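PDB 3O0D: triacylglycerol lipase, which probably hydrolyses the ester bonds of triacylglycerols, as an extracellular, glycosylated lipase of the alpha/beta-hydrolase fold. Local coordinates for residues F59-Y71 with L83-D97. Numbering follows the deposited sequence. Where two conformers were deposited one is given.
Sequences FHDPRLIFDVSGY and LVIRGTHSLEDVITD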
loop_
_atom_site.group_PDB
_atom_site.type_symbol
_atom_site.label_atom_id
_atom_site.label_comp_id
_atom_site.label_asym_id
_atom_site.label_seq_id
_atom_site.Cartn_x
_atom_site.Cartn_y
_atom_site.Cartn_z
ATOM N N PHE A 59 -3.447 -1.139 -16.503
ATOM C CA PHE A 59 -4.211 -2.375 -16.484
ATOM C C PHE A 59 -5.557 -2.135 -15.725
ATOM O O PHE A 59 -5.649 -1.273 -14.826
ATOM C CB PHE A 59 -3.383 -3.498 -15.848
ATOM C CG PHE A 59 -2.836 -3.186 -14.438
ATOM C CD1 PHE A 59 -3.485 -3.606 -13.267
ATOM C CD2 PHE A 59 -1.604 -2.486 -14.303
ATOM C CE1 PHE A 59 -2.961 -3.340 -11.962
ATOM C CE2 PHE A 59 -1.114 -2.168 -12.992
ATOM C CZ PHE A 59 -1.752 -2.619 -11.863
ATOM N N HIS A 60 -6.616 -2.905 -16.060
ATOM C CA HIS A 60 -7.896 -2.662 -15.402
ATOM C C HIS A 60 -8.644 -4.005 -15.542
ATOM O O HIS A 60 -8.728 -4.506 -16.679
ATOM C CB HIS A 60 -8.596 -1.496 -16.104
ATOM C CG HIS A 60 -10.088 -1.499 -15.949
ATOM N ND1 HIS A 60 -10.753 -0.824 -14.939
ATOM C CD2 HIS A 60 -11.054 -2.095 -16.703
ATOM C CE1 HIS A 60 -12.061 -1.058 -15.044
ATOM N NE2 HIS A 60 -12.265 -1.812 -16.113
ATOM N N ASP A 61 -9.083 -4.581 -14.431
ATOM C CA ASP A 61 -9.966 -5.780 -14.499
ATOM C C ASP A 61 -11.144 -5.536 -13.538
ATOM O O ASP A 61 -10.979 -5.354 -12.361
ATOM C CB ASP A 61 -9.156 -7.037 -14.177
ATOM C CG ASP A 61 -9.905 -8.333 -14.501
ATOM O OD1 ASP A 61 -11.139 -8.250 -14.680
ATOM O OD2 ASP A 61 -9.261 -9.376 -14.495
ATOM N N PRO A 62 -12.404 -5.550 -14.075
ATOM C CA PRO A 62 -13.539 -5.325 -13.200
ATOM C C PRO A 62 -14.300 -6.611 -12.852
ATOM O O PRO A 62 -15.375 -6.547 -12.268
ATOM C CB PRO A 62 -14.437 -4.432 -14.076
ATOM C CG PRO A 62 -14.248 -4.949 -15.513
ATOM C CD PRO A 62 -12.742 -5.423 -15.506
ATOM N N ARG A 63 -13.736 -7.770 -13.148
ATOM C CA ARG A 63 -14.560 -9.020 -13.119
ATOM C C ARG A 63 -15.037 -9.467 -11.750
ATOM O O ARG A 63 -16.200 -9.954 -11.610
ATOM C CB ARG A 63 -13.917 -10.135 -14.017
ATOM C CG ARG A 63 -14.185 -9.755 -15.482
ATOM C CD ARG A 63 -13.434 -10.676 -16.454
ATOM N NE ARG A 63 -11.973 -10.547 -16.335
ATOM C CZ ARG A 63 -11.114 -11.208 -17.106
ATOM N NH1 ARG A 63 -11.566 -12.039 -18.052
ATOM N NH2 ARG A 63 -9.809 -11.056 -16.933
ATOM N N LEU A 64 -14.190 -9.293 -10.722
ATOM C CA LEU A 64 -14.426 -9.788 -9.366
ATOM C C LEU A 64 -14.225 -8.625 -8.437
ATOM O O LEU A 64 -13.506 -7.646 -8.830
ATOM C CB LEU A 64 -13.436 -10.872 -9.013
ATOM C CG LEU A 64 -13.535 -12.051 -9.992
ATOM C CD1 LEU A 64 -12.373 -13.048 -9.789
ATOM C CD2 LEU A 64 -14.926 -12.747 -9.826
ATOM N N ILE A 65 -14.847 -8.748 -7.262
ATOM C CA ILE A 65 -14.888 -7.664 -6.276
ATOM C C ILE A 65 -13.485 -7.323 -5.779
ATOM O O ILE A 65 -13.220 -6.182 -5.440
ATOM C CB ILE A 65 -15.842 -7.983 -5.089
ATOM C CG1 ILE A 65 -15.891 -6.802 -4.160
ATOM C CG2 ILE A 65 -15.406 -9.208 -4.297
ATOM C CD1 ILE A 65 -16.605 -5.605 -4.818
ATOM N N PHE A 66 -12.590 -8.294 -5.801
ATOM C CA PHE A 66 -11.176 -7.976 -5.383
ATOM C C PHE A 66 -10.176 -7.769 -6.503
ATOM O O PHE A 66 -8.929 -7.778 -6.251
ATOM C CB PHE A 66 -10.718 -9.045 -4.444
ATOM C CG PHE A 66 -11.319 -8.923 -3.081
ATOM C CD1 PHE A 66 -10.810 -8.010 -2.154
ATOM C CD2 PHE A 66 -12.377 -9.741 -2.700
ATOM C CE1 PHE A 66 -11.350 -7.900 -0.921
ATOM C CE2 PHE A 66 -12.920 -9.649 -1.430
ATOM C CZ PHE A 66 -12.464 -8.733 -0.553
ATOM N N ASP A 67 -10.651 -7.538 -7.691
ATOM C CA ASP A 67 -9.778 -7.279 -8.824
ATOM C C ASP A 67 -9.240 -5.826 -8.781
ATOM O O ASP A 67 -9.778 -4.963 -8.059
ATOM C CB ASP A 67 -10.489 -7.485 -10.115
ATOM C CG ASP A 67 -10.546 -8.982 -10.523
ATOM O OD1 ASP A 67 -9.878 -9.844 -9.894
ATOM O OD2 ASP A 67 -11.225 -9.224 -11.527
ATOM N N VAL A 68 -8.186 -5.606 -9.568
ATOM C CA VAL A 68 -7.389 -4.398 -9.441
ATOM C C VAL A 68 -7.233 -3.664 -10.757
ATOM O O VAL A 68 -7.396 -4.228 -11.883
ATOM C CB VAL A 68 -5.991 -4.707 -8.782
ATOM C CG1 VAL A 68 -6.087 -5.202 -7.376
ATOM C CG2 VAL A 68 -5.224 -5.653 -9.696
ATOM N N SER A 69 -6.805 -2.389 -10.704
ATOM C CA SER A 69 -6.511 -1.600 -11.859
ATOM C C SER A 69 -5.231 -0.797 -11.408
ATOM O O SER A 69 -4.901 -0.818 -10.227
ATOM C CB SER A 69 -7.565 -0.573 -12.155
ATOM O OG SER A 69 -8.819 -1.259 -12.545
ATOM N N GLY A 70 -4.620 -0.145 -12.364
ATOM C CA GLY A 70 -3.357 0.591 -11.916
ATOM C C GLY A 70 -2.478 0.753 -13.119
ATOM O O GLY A 70 -2.887 0.747 -14.288
ATOM N N TYR A 71 -1.198 1.099 -12.828
ATOM C CA TYR A 71 -0.337 1.406 -13.992
ATOM C C TYR A 71 1.136 1.134 -13.599
ATOM O O TYR A 71 1.491 0.957 -12.429
ATOM C CB TYR A 71 -0.430 2.884 -14.459
ATOM C CG TYR A 71 -0.019 3.901 -13.342
ATOM C CD1 TYR A 71 1.327 4.398 -13.256
ATOM C CD2 TYR A 71 -0.955 4.433 -12.484
ATOM C CE1 TYR A 71 1.681 5.314 -12.266
ATOM C CE2 TYR A 71 -0.598 5.376 -11.463
ATOM C CZ TYR A 71 0.720 5.808 -11.420
ATOM O OH TYR A 71 1.062 6.745 -10.459
ATOM N N LEU A 83 5.118 0.716 -9.723
ATOM C CA LEU A 83 3.914 -0.084 -9.951
ATOM C C LEU A 83 2.859 0.479 -8.926
ATOM O O LEU A 83 3.113 0.500 -7.756
ATOM C CB LEU A 83 4.212 -1.530 -9.599
ATOM C CG LEU A 83 2.920 -2.413 -9.685
ATOM C CD1 LEU A 83 2.269 -2.325 -11.056
ATOM C CD2 LEU A 83 3.369 -3.858 -9.384
ATOM N N VAL A 84 1.706 0.906 -9.486
ATOM C CA VAL A 84 0.716 1.562 -8.627
ATOM C C VAL A 84 -0.572 0.776 -8.851
ATOM O O VAL A 84 -0.922 0.473 -9.993
ATOM C CB VAL A 84 0.488 2.951 -9.122
ATOM C CG1 VAL A 84 -0.746 3.636 -8.388
ATOM C CG2 VAL A 84 1.791 3.844 -8.849
ATOM N N ILE A 85 -1.191 0.448 -7.714
ATOM C CA ILE A 85 -2.374 -0.460 -7.797
ATOM C C ILE A 85 -3.525 0.160 -6.988
ATOM O O ILE A 85 -3.323 0.847 -5.988
ATOM C CB ILE A 85 -2.071 -1.753 -7.166
ATOM C CG1 ILE A 85 -0.664 -2.335 -7.632
ATOM C CG2 ILE A 85 -3.170 -2.808 -7.658
ATOM C CD1 ILE A 85 -0.118 -3.461 -6.684
ATOM N N ARG A 86 -4.758 -0.128 -7.430
ATOM C CA ARG A 86 -5.935 0.311 -6.705
ATOM C C ARG A 86 -6.922 -0.858 -6.845
ATOM O O ARG A 86 -6.715 -1.741 -7.638
ATOM C CB ARG A 86 -6.538 1.601 -7.365
ATOM C CG ARG A 86 -6.664 1.535 -8.915
ATOM C CD ARG A 86 -7.755 2.277 -9.625
ATOM N NE ARG A 86 -9.077 2.223 -9.064
ATOM C CZ ARG A 86 -10.131 2.762 -9.670
ATOM N NH1 ARG A 86 -9.992 3.364 -10.853
ATOM N NH2 ARG A 86 -11.313 2.701 -9.094
ATOM N N GLY A 87 -7.948 -0.859 -6.040
ATOM C CA GLY A 87 -9.149 -1.738 -6.329
ATOM C C GLY A 87 -9.924 -1.223 -7.487
ATOM O O GLY A 87 -10.170 -0.011 -7.640
ATOM N N THR A 88 -10.423 -2.143 -8.378
ATOM C CA THR A 88 -11.224 -1.673 -9.433
ATOM C C THR A 88 -12.644 -1.180 -9.004
ATOM O O THR A 88 -13.129 -0.135 -9.536
ATOM C CB THR A 88 -11.445 -2.785 -10.514
ATOM O OG1 THR A 88 -10.129 -3.220 -10.951
ATOM C CG2 THR A 88 -12.208 -2.179 -11.750
ATOM N N HIS A 89 -13.250 -1.928 -8.106
ATOM C CA HIS A 89 -14.608 -1.623 -7.670
ATOM C C HIS A 89 -14.636 -0.425 -6.691
ATOM O O HIS A 89 -13.571 0.031 -6.184
ATOM C CB HIS A 89 -15.274 -2.910 -7.171
ATOM C CG HIS A 89 -15.678 -3.773 -8.330
ATOM N ND1 HIS A 89 -16.838 -3.537 -9.036
ATOM C CD2 HIS A 89 -15.053 -4.810 -8.956
ATOM C CE1 HIS A 89 -16.906 -4.384 -10.062
ATOM N NE2 HIS A 89 -15.825 -5.148 -10.052
ATOM N N SER A 90 -15.825 0.173 -6.558
ATOM C CA SER A 90 -15.978 1.320 -5.671
ATOM C C SER A 90 -15.459 1.034 -4.269
ATOM O O SER A 90 -15.586 -0.063 -3.685
ATOM C CB SER A 90 -17.481 1.771 -5.645
ATOM O OG SER A 90 -18.221 0.969 -4.715
ATOM N N LEU A 91 -14.869 2.075 -3.657
ATOM C CA LEU A 91 -14.400 1.909 -2.299
ATOM C C LEU A 91 -15.504 1.416 -1.395
ATOM O O LEU A 91 -15.253 0.563 -0.582
ATOM C CB LEU A 91 -13.835 3.268 -1.770
ATOM C CG LEU A 91 -12.647 3.773 -2.563
ATOM C CD1 LEU A 91 -12.375 5.230 -2.188
ATOM C CD2 LEU A 91 -11.408 2.889 -2.167
ATOM N N GLU A 92 -16.748 1.926 -1.549
ATOM C CA GLU A 92 -17.821 1.504 -0.674
ATOM C C GLU A 92 -18.074 0.011 -0.782
ATOM O O GLU A 92 -18.172 -0.692 0.240
ATOM C CB GLU A 92 -19.142 2.218 -1.023
ATOM C CG GLU A 92 -19.212 3.517 -0.386
ATOM N N ASP A 93 -18.135 -0.478 -2.007
ATOM C CA ASP A 93 -18.349 -1.938 -2.218
ATOM C C ASP A 93 -17.213 -2.806 -1.683
ATOM O O ASP A 93 -17.438 -3.846 -1.012
ATOM C CB ASP A 93 -18.595 -2.321 -3.676
ATOM C CG ASP A 93 -19.879 -1.658 -4.296
ATOM O OD1 ASP A 93 -20.729 -1.014 -3.588
ATOM O OD2 ASP A 93 -19.999 -1.777 -5.526
ATOM N N VAL A 94 -15.966 -2.417 -2.002
ATOM C CA VAL A 94 -14.863 -3.190 -1.511
ATOM C C VAL A 94 -14.786 -3.160 0.029
ATOM O O VAL A 94 -14.573 -4.210 0.662
ATOM C CB VAL A 94 -13.583 -2.657 -2.194
ATOM C CG1 VAL A 94 -12.406 -3.426 -1.609
ATOM C CG2 VAL A 94 -13.714 -2.894 -3.693
ATOM N N ILE A 95 -14.926 -1.970 0.685
ATOM C CA ILE A 95 -14.724 -1.941 2.128
ATOM C C ILE A 95 -15.848 -2.741 2.815
ATOM O O ILE A 95 -15.632 -3.342 3.854
ATOM C CB ILE A 95 -14.698 -0.473 2.620
ATOM C CG1 ILE A 95 -13.438 0.162 2.046
ATOM C CG2 ILE A 95 -14.863 -0.324 4.168
ATOM C CD1 ILE A 95 -13.496 1.712 1.980
ATOM N N THR A 96 -17.054 -2.681 2.215
ATOM C CA THR A 96 -18.164 -3.441 2.817
ATOM C C THR A 96 -17.799 -4.912 2.798
ATOM O O THR A 96 -17.973 -5.591 3.812
ATOM C CB THR A 96 -19.530 -3.195 2.121
ATOM O OG1 THR A 96 -19.880 -1.784 2.182
ATOM C CG2 THR A 96 -20.601 -3.983 2.870
ATOM N N ASP A 97 -17.277 -5.427 1.681
ATOM C CA ASP A 97 -16.854 -6.809 1.679
ATOM C C ASP A 97 -15.800 -7.149 2.684
ATOM O O ASP A 97 -15.830 -8.182 3.359
ATOM C CB ASP A 97 -16.365 -7.146 0.300
ATOM C CG ASP A 97 -16.576 -8.522 -0.016
ATOM O OD1 ASP A 97 -15.889 -9.364 0.631
ATOM O OD2 ASP A 97 -17.440 -8.751 -0.909
HETATM O O HOH W 1 -12.097 -4.243 -6.852
#
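Thr88 and His89, just past the end of strand 80-87, tie that strand to the loop joining strands 53-60 and 68-75, and illustrate how side chains can carry on where sheet pairing stops. Thr88 OG1 donates to Asp61 O at 2.7 Å, from above the carbonyl plane, and accepts from Ser69 OG at 2.8 Å; its methyl, CG2, turns instead to His60 CE1. With CG anti to its carbonyl carbon (chi1 -76°), His89 presents its ring edge to the loop, and NE2 donates to Pro62 O at 2.7 Å, nearly in the ring plane. The backbone of Thr88 adds an almost straight bond from N to Asp67 O (2.9 Å), and a water links His89 N with Ile65 O and Asp67 O. Farther along, Ile65 CD1 packs against His89 CB (3.8 Å), with Asp93 CB and Val94 CG2 close by, while Asp97 OD1 meets the edge of the Phe66 ring, the carboxylate turned 79° from it.

Within the antiparallel hairpin, Val84 CB sits over one face of the Tyr71 ring, 3.8 Å from its centroid, in a CH-pi contact, and Tyr71 OH is hydrogen-bonded to Leu24 O. Beyond the hairpin, Phe59 and Val68 pack against helix 127-150, Leu83 and Ile85 against helix 163-177, and strand 80-87 pairs on its other side with strand 155-161, joining the hairpin to the parallel part of the sheet.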